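Local coordinates for protein RNA 2'-o-ribose methyltransferase (Thermus thermophilus, PDB 1IPA) that probably transfers methyl groups to the 2'-hydroxyl of ribose in RNA, as a SpoU (TrmH) family enzyme with a deep trefoil knot, at residues Leu18-Arg23 with Val151-Pro156; Glu32-Glu36 with Ser88-Ala94. One frame throughout, in Å; residues are numbered along the deposited sequence.

Contact 1. Residues Leu18-Arg23 with Val151-Pro156; sequences LERKHR and VDLYSP
R23 of helix 20-26 reaches D152 across the junction between the N-terminal domain and the loop after strand 144-148, and its side chain can be followed atom by atom. From CB, directed at the loop, the chain leaves with CG beside the backbone N and then turns about the CG-CD bond (chi3 -74°), which lays the guanidinium back against its own helix start. CD passes near the carbonyl O of Y154. R23 NE gives its hydrogen to a water at 2.8 Å, and the same water donates to D152 OD1. The flat group is sandwiched: E19 O and R20 CA lie over one face, S155 CA and P156 CD over the other, with P156 CD 3.5 Å from R23 NH1. At the tip, R23 NH2 makes a salt bridge to D152 OD2 at 2.9 Å, the oxygen almost in the guanidinium plane and approached on its syn side. R23 NH1 turns back to the carbonyl of L17.

D152 opens a type I turn that runs to S155, and D152 OD1 accepts from Y154 N at 3.1 Å, from above the carboxylate plane, an Asx turn that ties the carboxylate to its own loop. S155, which follows Y154, is the N-cap of helix 156-161, with OG bonded to V158 N. The eL30-like domain thus meets the Rossmann-like methyltransferase domain at a helix start.

R20 approaches D152 differently. Extended from CG to NE, it slides past the aspartate, its guanidinium stacked on the carboxylate with the planes 22° apart. R20 NE lies 3.7 Å from D152 OD2, a long salt bridge in which no N-H is aimed at the oxygen; D24 is a second carboxylate partner of R20 NE. R20 NH1 makes a weak bond to V151 O. L18 CD2 rests 4.0 Å from P156 CG.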
loop_
_atom_site.group_PDB
_atom_site.type_symbol
_atom_site.label_atom_id
_atom_site.label_comp_id
_atom_site.label_asym_id
_atom_site.label_seq_id
_atom_site.Cartn_x
_atom_site.Cartn_y
_atom_site.Cartn_z
ATOM N N LEU A 18 13.121 -0.081 -11.825
ATOM C CA LEU A 18 11.686 -0.173 -12.091
ATOM C C LEU A 18 11.239 -1.628 -12.014
ATOM O O LEU A 18 10.055 -1.914 -11.853
ATOM C CB LEU A 18 11.326 0.428 -13.452
ATOM C CG LEU A 18 11.499 1.952 -13.516
ATOM C CD1 LEU A 18 11.108 2.462 -14.883
ATOM C CD2 LEU A 18 10.655 2.614 -12.443
ATOM N N GLU A 19 12.199 -2.544 -12.103
ATOM C CA GLU A 19 11.902 -3.967 -12.020
ATOM C C GLU A 19 12.255 -4.501 -10.627
ATOM O O GLU A 19 13.243 -4.077 -10.024
ATOM C CB GLU A 19 12.657 -4.697 -13.124
ATOM C CG GLU A 19 12.130 -4.311 -14.500
ATOM C CD GLU A 19 13.067 -4.694 -15.620
ATOM O OE1 GLU A 19 13.450 -5.881 -15.698
ATOM O OE2 GLU A 19 13.421 -3.803 -16.425
ATOM N N ARG A 20 11.447 -5.426 -10.111
ATOM C CA ARG A 20 11.671 -5.948 -8.766
ATOM C C ARG A 20 12.986 -6.656 -8.476
ATOM O O ARG A 20 13.616 -6.370 -7.467
ATOM C CB ARG A 20 10.529 -6.872 -8.332
ATOM C CG ARG A 20 10.759 -7.404 -6.923
ATOM C CD ARG A 20 9.544 -8.070 -6.303
ATOM N NE ARG A 20 9.781 -8.312 -4.881
ATOM C CZ ARG A 20 8.877 -8.783 -4.030
ATOM N NH1 ARG A 20 7.653 -9.069 -4.450
ATOM N NH2 ARG A 20 9.196 -8.956 -2.756
ATOM N N LYS A 21 13.394 -7.587 -9.328
ATOM C CA LYS A 21 14.641 -8.311 -9.087
ATOM C C LYS A 21 15.829 -7.368 -8.866
ATOM O O LYS A 21 16.675 -7.618 -8.011
ATOM C CB LYS A 21 14.948 -9.258 -10.257
ATOM C CG LYS A 21 14.634 -10.726 -9.991
ATOM C CD LYS A 21 13.157 -10.968 -9.698
ATOM C CE LYS A 21 12.834 -12.462 -9.573
ATOM N NZ LYS A 21 13.035 -13.202 -10.850
ATOM N N HIS A 22 15.884 -6.290 -9.640
ATOM C CA HIS A 22 16.960 -5.317 -9.537
ATOM C C HIS A 22 16.918 -4.521 -8.244
ATOM O O HIS A 22 17.959 -4.165 -7.702
ATOM C CB HIS A 22 16.916 -4.384 -10.741
ATOM C CG HIS A 22 17.113 -5.090 -12.044
ATOM N ND1 HIS A 22 16.511 -4.678 -13.215
ATOM C CD2 HIS A 22 17.831 -6.193 -12.360
ATOM C CE1 HIS A 22 16.848 -5.500 -14.193
ATOM N NE2 HIS A 22 17.648 -6.426 -13.700
ATOM N N ARG A 23 15.722 -4.240 -7.744
ATOM C CA ARG A 23 15.594 -3.506 -6.497
ATOM C C ARG A 23 16.053 -4.391 -5.352
ATOM O O ARG A 23 16.755 -3.948 -4.447
ATOM C CB ARG A 23 14.141 -3.104 -6.245
ATOM C CG ARG A 23 13.549 -2.183 -7.283
ATOM C CD ARG A 23 12.228 -1.634 -6.798
ATOM N NE ARG A 23 11.147 -2.614 -6.847
ATOM C CZ ARG A 23 10.400 -2.845 -7.925
ATOM N NH1 ARG A 23 10.621 -2.169 -9.045
ATOM N NH2 ARG A 23 9.408 -3.728 -7.873
ATOM N N VAL A 151 3.570 -9.904 -1.408
ATOM C CA VAL A 151 3.552 -8.449 -1.403
ATOM C C VAL A 151 4.929 -7.881 -1.803
ATOM O O VAL A 151 5.955 -8.523 -1.594
ATOM C CB VAL A 151 3.174 -7.952 0.017
ATOM C CG1 VAL A 151 4.431 -7.732 0.846
ATOM C CG2 VAL A 151 2.324 -6.719 -0.061
ATOM N N ASP A 152 4.942 -6.691 -2.400
ATOM C CA ASP A 152 6.189 -6.023 -2.787
ATOM C C ASP A 152 6.058 -4.600 -2.278
ATOM O O ASP A 152 5.462 -3.754 -2.927
ATOM C CB ASP A 152 6.380 -5.999 -4.309
ATOM C CG ASP A 152 7.677 -5.305 -4.722
ATOM O OD1 ASP A 152 8.392 -4.790 -3.838
ATOM O OD2 ASP A 152 7.994 -5.267 -5.930
ATOM N N LEU A 153 6.629 -4.339 -1.111
ATOM C CA LEU A 153 6.539 -3.027 -0.485
ATOM C C LEU A 153 7.358 -1.900 -1.118
ATOM O O LEU A 153 7.189 -0.743 -0.755
ATOM C CB LEU A 153 6.912 -3.154 0.993
ATOM C CG LEU A 153 6.173 -4.260 1.760
ATOM C CD1 LEU A 153 6.725 -4.366 3.174
ATOM C CD2 LEU A 153 4.682 -3.970 1.779
ATOM N N TYR A 154 8.223 -2.211 -2.071
ATOM C CA TYR A 154 9.039 -1.151 -2.653
ATOM C C TYR A 154 8.794 -0.841 -4.124
ATOM O O TYR A 154 9.505 -0.028 -4.712
ATOM C CB TYR A 154 10.521 -1.452 -2.401
ATOM C CG TYR A 154 10.831 -1.605 -0.920
ATOM C CD1 TYR A 154 10.866 -2.867 -0.309
ATOM C CD2 TYR A 154 10.972 -0.479 -0.105
ATOM C CE1 TYR A 154 11.027 -2.996 1.089
ATOM C CE2 TYR A 154 11.126 -0.594 1.277
ATOM C CZ TYR A 154 11.150 -1.849 1.868
ATOM O OH TYR A 154 11.270 -1.934 3.237
ATOM N N SER A 155 7.777 -1.462 -4.711
ATOM C CA SER A 155 7.482 -1.225 -6.115
ATOM C C SER A 155 6.981 0.196 -6.317
ATOM O O SER A 155 6.382 0.796 -5.426
ATOM C CB SER A 155 6.426 -2.209 -6.636
ATOM O OG SER A 155 5.119 -1.771 -6.327
ATOM N N PRO A 156 7.244 0.764 -7.496
ATOM C CA PRO A 156 6.799 2.126 -7.789
ATOM C C PRO A 156 5.274 2.296 -7.743
ATOM O O PRO A 156 4.787 3.332 -7.290
ATOM C CB PRO A 156 7.369 2.379 -9.183
ATOM C CG PRO A 156 8.645 1.628 -9.144
ATOM C CD PRO A 156 8.233 0.313 -8.489
HETATM O O HOH W 1 11.268 -4.150 -4.564
#

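Contact 2. Residues Glu32-Glu36 with Ser88-Ala94; sequences EGARE and SVRDNPA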
loop_
_atom_site.group_PDB
_atom_site.type_symbol
_atom_site.label_atom_id
_atom_site.label_comp_id
_atom_site.label_asym_id
_atom_site.label_seq_id
_atom_site.Cartn_x
_atom_site.Cartn_y
_atom_site.Cartn_z
ATOM N N GLU A 32 9.244 8.500 -6.275
ATOM C CA GLU A 32 8.728 9.633 -7.050
ATOM C C GLU A 32 7.670 10.446 -6.284
ATOM O O GLU A 32 6.697 9.889 -5.769
ATOM C CB GLU A 32 8.141 9.117 -8.372
ATOM C CG GLU A 32 7.317 10.114 -9.170
ATOM C CD GLU A 32 7.064 9.651 -10.620
ATOM O OE1 GLU A 32 6.804 8.444 -10.846
ATOM O OE2 GLU A 32 7.115 10.504 -11.534
ATOM N N GLY A 33 7.872 11.759 -6.207
ATOM C CA GLY A 33 6.921 12.614 -5.525
ATOM C C GLY A 33 7.420 13.186 -4.215
ATOM O O GLY A 33 7.945 12.460 -3.365
ATOM N N ALA A 34 7.234 14.490 -4.042
ATOM C CA ALA A 34 7.667 15.186 -2.838
ATOM C C ALA A 34 7.025 14.666 -1.556
ATOM O O ALA A 34 7.681 14.598 -0.505
ATOM C CB ALA A 34 7.400 16.670 -2.980
ATOM N N ARG A 35 5.746 14.306 -1.618
ATOM C CA ARG A 35 5.099 13.806 -0.408
ATOM C C ARG A 35 5.565 12.386 -0.092
ATOM O O ARG A 35 5.862 12.071 1.061
ATOM C CB ARG A 35 3.571 13.842 -0.527
ATOM C CG ARG A 35 2.890 13.712 0.833
ATOM C CD ARG A 35 3.324 14.856 1.736
ATOM N NE ARG A 35 3.438 14.489 3.143
ATOM C CZ ARG A 35 2.443 14.524 4.028
ATOM N NH1 ARG A 35 1.223 14.912 3.663
ATOM N NH2 ARG A 35 2.675 14.181 5.292
ATOM N N GLU A 36 5.629 11.531 -1.111
ATOM C CA GLU A 36 6.093 10.162 -0.909
ATOM C C GLU A 36 7.505 10.198 -0.326
ATOM O O GLU A 36 7.804 9.496 0.629
ATOM C CB GLU A 36 6.106 9.383 -2.226
ATOM C CG GLU A 36 4.734 9.090 -2.813
ATOM C CD GLU A 36 3.983 10.352 -3.208
ATOM O OE1 GLU A 36 4.641 11.372 -3.517
ATOM O OE2 GLU A 36 2.735 10.319 -3.221
ATOM N N SER A 88 9.805 7.544 -14.184
ATOM C CA SER A 88 8.445 7.730 -13.695
ATOM C C SER A 88 7.455 6.619 -14.015
ATOM O O SER A 88 7.614 5.871 -14.981
ATOM C CB SER A 88 7.890 9.057 -14.226
ATOM O OG SER A 88 6.558 9.276 -13.790
ATOM N N VAL A 89 6.419 6.530 -13.191
ATOM C CA VAL A 89 5.383 5.531 -13.379
ATOM C C VAL A 89 4.038 6.258 -13.464
ATOM O O VAL A 89 2.985 5.654 -13.306
ATOM C CB VAL A 89 5.389 4.510 -12.210
ATOM C CG1 VAL A 89 4.780 5.110 -10.967
ATOM C CG2 VAL A 89 4.678 3.258 -12.615
ATOM N N ARG A 90 4.101 7.563 -13.726
ATOM C CA ARG A 90 2.918 8.416 -13.842
ATOM C C ARG A 90 2.792 8.968 -15.261
ATOM O O ARG A 90 3.744 8.914 -16.037
ATOM C CB ARG A 90 3.037 9.617 -12.907
ATOM C CG ARG A 90 3.602 9.317 -11.550
ATOM C CD ARG A 90 3.730 10.598 -10.764
ATOM N NE ARG A 90 4.000 10.341 -9.358
ATOM C CZ ARG A 90 3.967 11.276 -8.420
ATOM N NH1 ARG A 90 3.678 12.524 -8.754
ATOM N NH2 ARG A 90 4.209 10.962 -7.151
ATOM N N ASP A 91 1.622 9.513 -15.592
ATOM C CA ASP A 91 1.421 10.109 -16.910
ATOM C C ASP A 91 2.312 11.342 -16.962
ATOM O O ASP A 91 3.020 11.567 -17.943
ATOM C CB ASP A 91 -0.041 10.508 -17.118
ATOM C CG ASP A 91 -0.959 9.307 -17.259
ATOM O OD1 ASP A 91 -0.699 8.461 -18.143
ATOM O OD2 ASP A 91 -1.941 9.210 -16.490
ATOM N N ASN A 92 2.270 12.129 -15.887
ATOM C CA ASN A 92 3.089 13.331 -15.749
ATOM C C ASN A 92 3.969 13.145 -14.508
ATOM O O ASN A 92 3.480 13.181 -13.374
ATOM C CB ASN A 92 2.215 14.574 -15.569
ATOM C CG ASN A 92 1.265 14.791 -16.727
ATOM O OD1 ASN A 92 0.217 14.147 -16.818
ATOM N ND2 ASN A 92 1.631 15.697 -17.629
ATOM N N PRO A 93 5.281 12.942 -14.713
ATOM C CA PRO A 93 6.258 12.740 -13.639
ATOM C C PRO A 93 6.475 13.901 -12.672
ATOM O O PRO A 93 6.307 15.066 -13.027
ATOM C CB PRO A 93 7.529 12.382 -14.403
ATOM C CG PRO A 93 7.380 13.154 -15.672
ATOM C CD PRO A 93 5.940 12.891 -16.028
ATOM N N ALA A 94 6.846 13.567 -11.440
ATOM C CA ALA A 94 7.117 14.577 -10.428
ATOM C C ALA A 94 8.408 15.281 -10.822
ATOM O O ALA A 94 9.110 14.842 -11.733
ATOM C CB ALA A 94 7.274 13.933 -9.073
HETATM O O HOH W 2 4.972 7.733 -8.971
#
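OE2 of E32 is gripped by two donors from the loop between helix 81-87 and strand 96-101. S88 OG donates to E32 OE2 at 2.6 Å, on the syn side, while A94 N comes from the anti side at 3.1 Å, slightly out of the carboxylate plane. The other oxygen, E32 OE1, takes V89 N on its syn lone pair at 3.1 Å, with an N-H...O angle of 163°, and also accepts from a water. The carboxylate gets this deep into the loop because CG stands anti to the backbone N (chi1 168°) and the chain runs on extended. S88 OG is held in its turn: it accepts from R90 N at 3.0 Å, an ST turn, so the hydroxyl closes a turn of the loop while it donates to the glutamate.

R90 slides past E32 in the opposite direction, its extended chain alongside the glutamate. E32 CG sits over one face of the guanidinium, 3.3 Å from R90 NE, and the water on E32 OE1 receives the N-H of NE at the edge. This bridge supplements a long direct salt bridge between E32 OE1 and R90 NE. Farther on, R90 NH2 faces E36 OE1, near the guanidinium plane but 3.7 Å away, another long salt bridge.

G33, the N-cap residue of helix 34-42, packs its CA against R90 NH2 and its N against the methyl of A94; its backbone is hydrogen-bonded to L96. The arrangement ties the end of strand 28-32 to the loop leading into its neighbour, strand 96-101, within the domain that, by family, probably binds the substrate. With three protein donors, a water and a nearby arginine around a buried carboxylate, E32 is probably held as an anion and its rotation fixed.

How the contacts relate
The centres of the two contacts lie 16 Å apart. Along the chain the segments come in the order 18-23, 32-36, 88-94 and 151-156, so both ends of contact 2 fall between those of contact 1. Contact 2 stays within the N-terminal domain, at strand 28-32, an edge strand of its mixed sheet; contact 1 joins that domain to the methyltransferase domain. Helix 156-161 links them: P156 at its start belongs to contact 1, and its Q157, I159 and R160 touch V89, E36 and R90. P156 O also packs against V89 CG1. One edge of the probable RNA-binding domain is thus fitted against a helix of the methyltransferase domain.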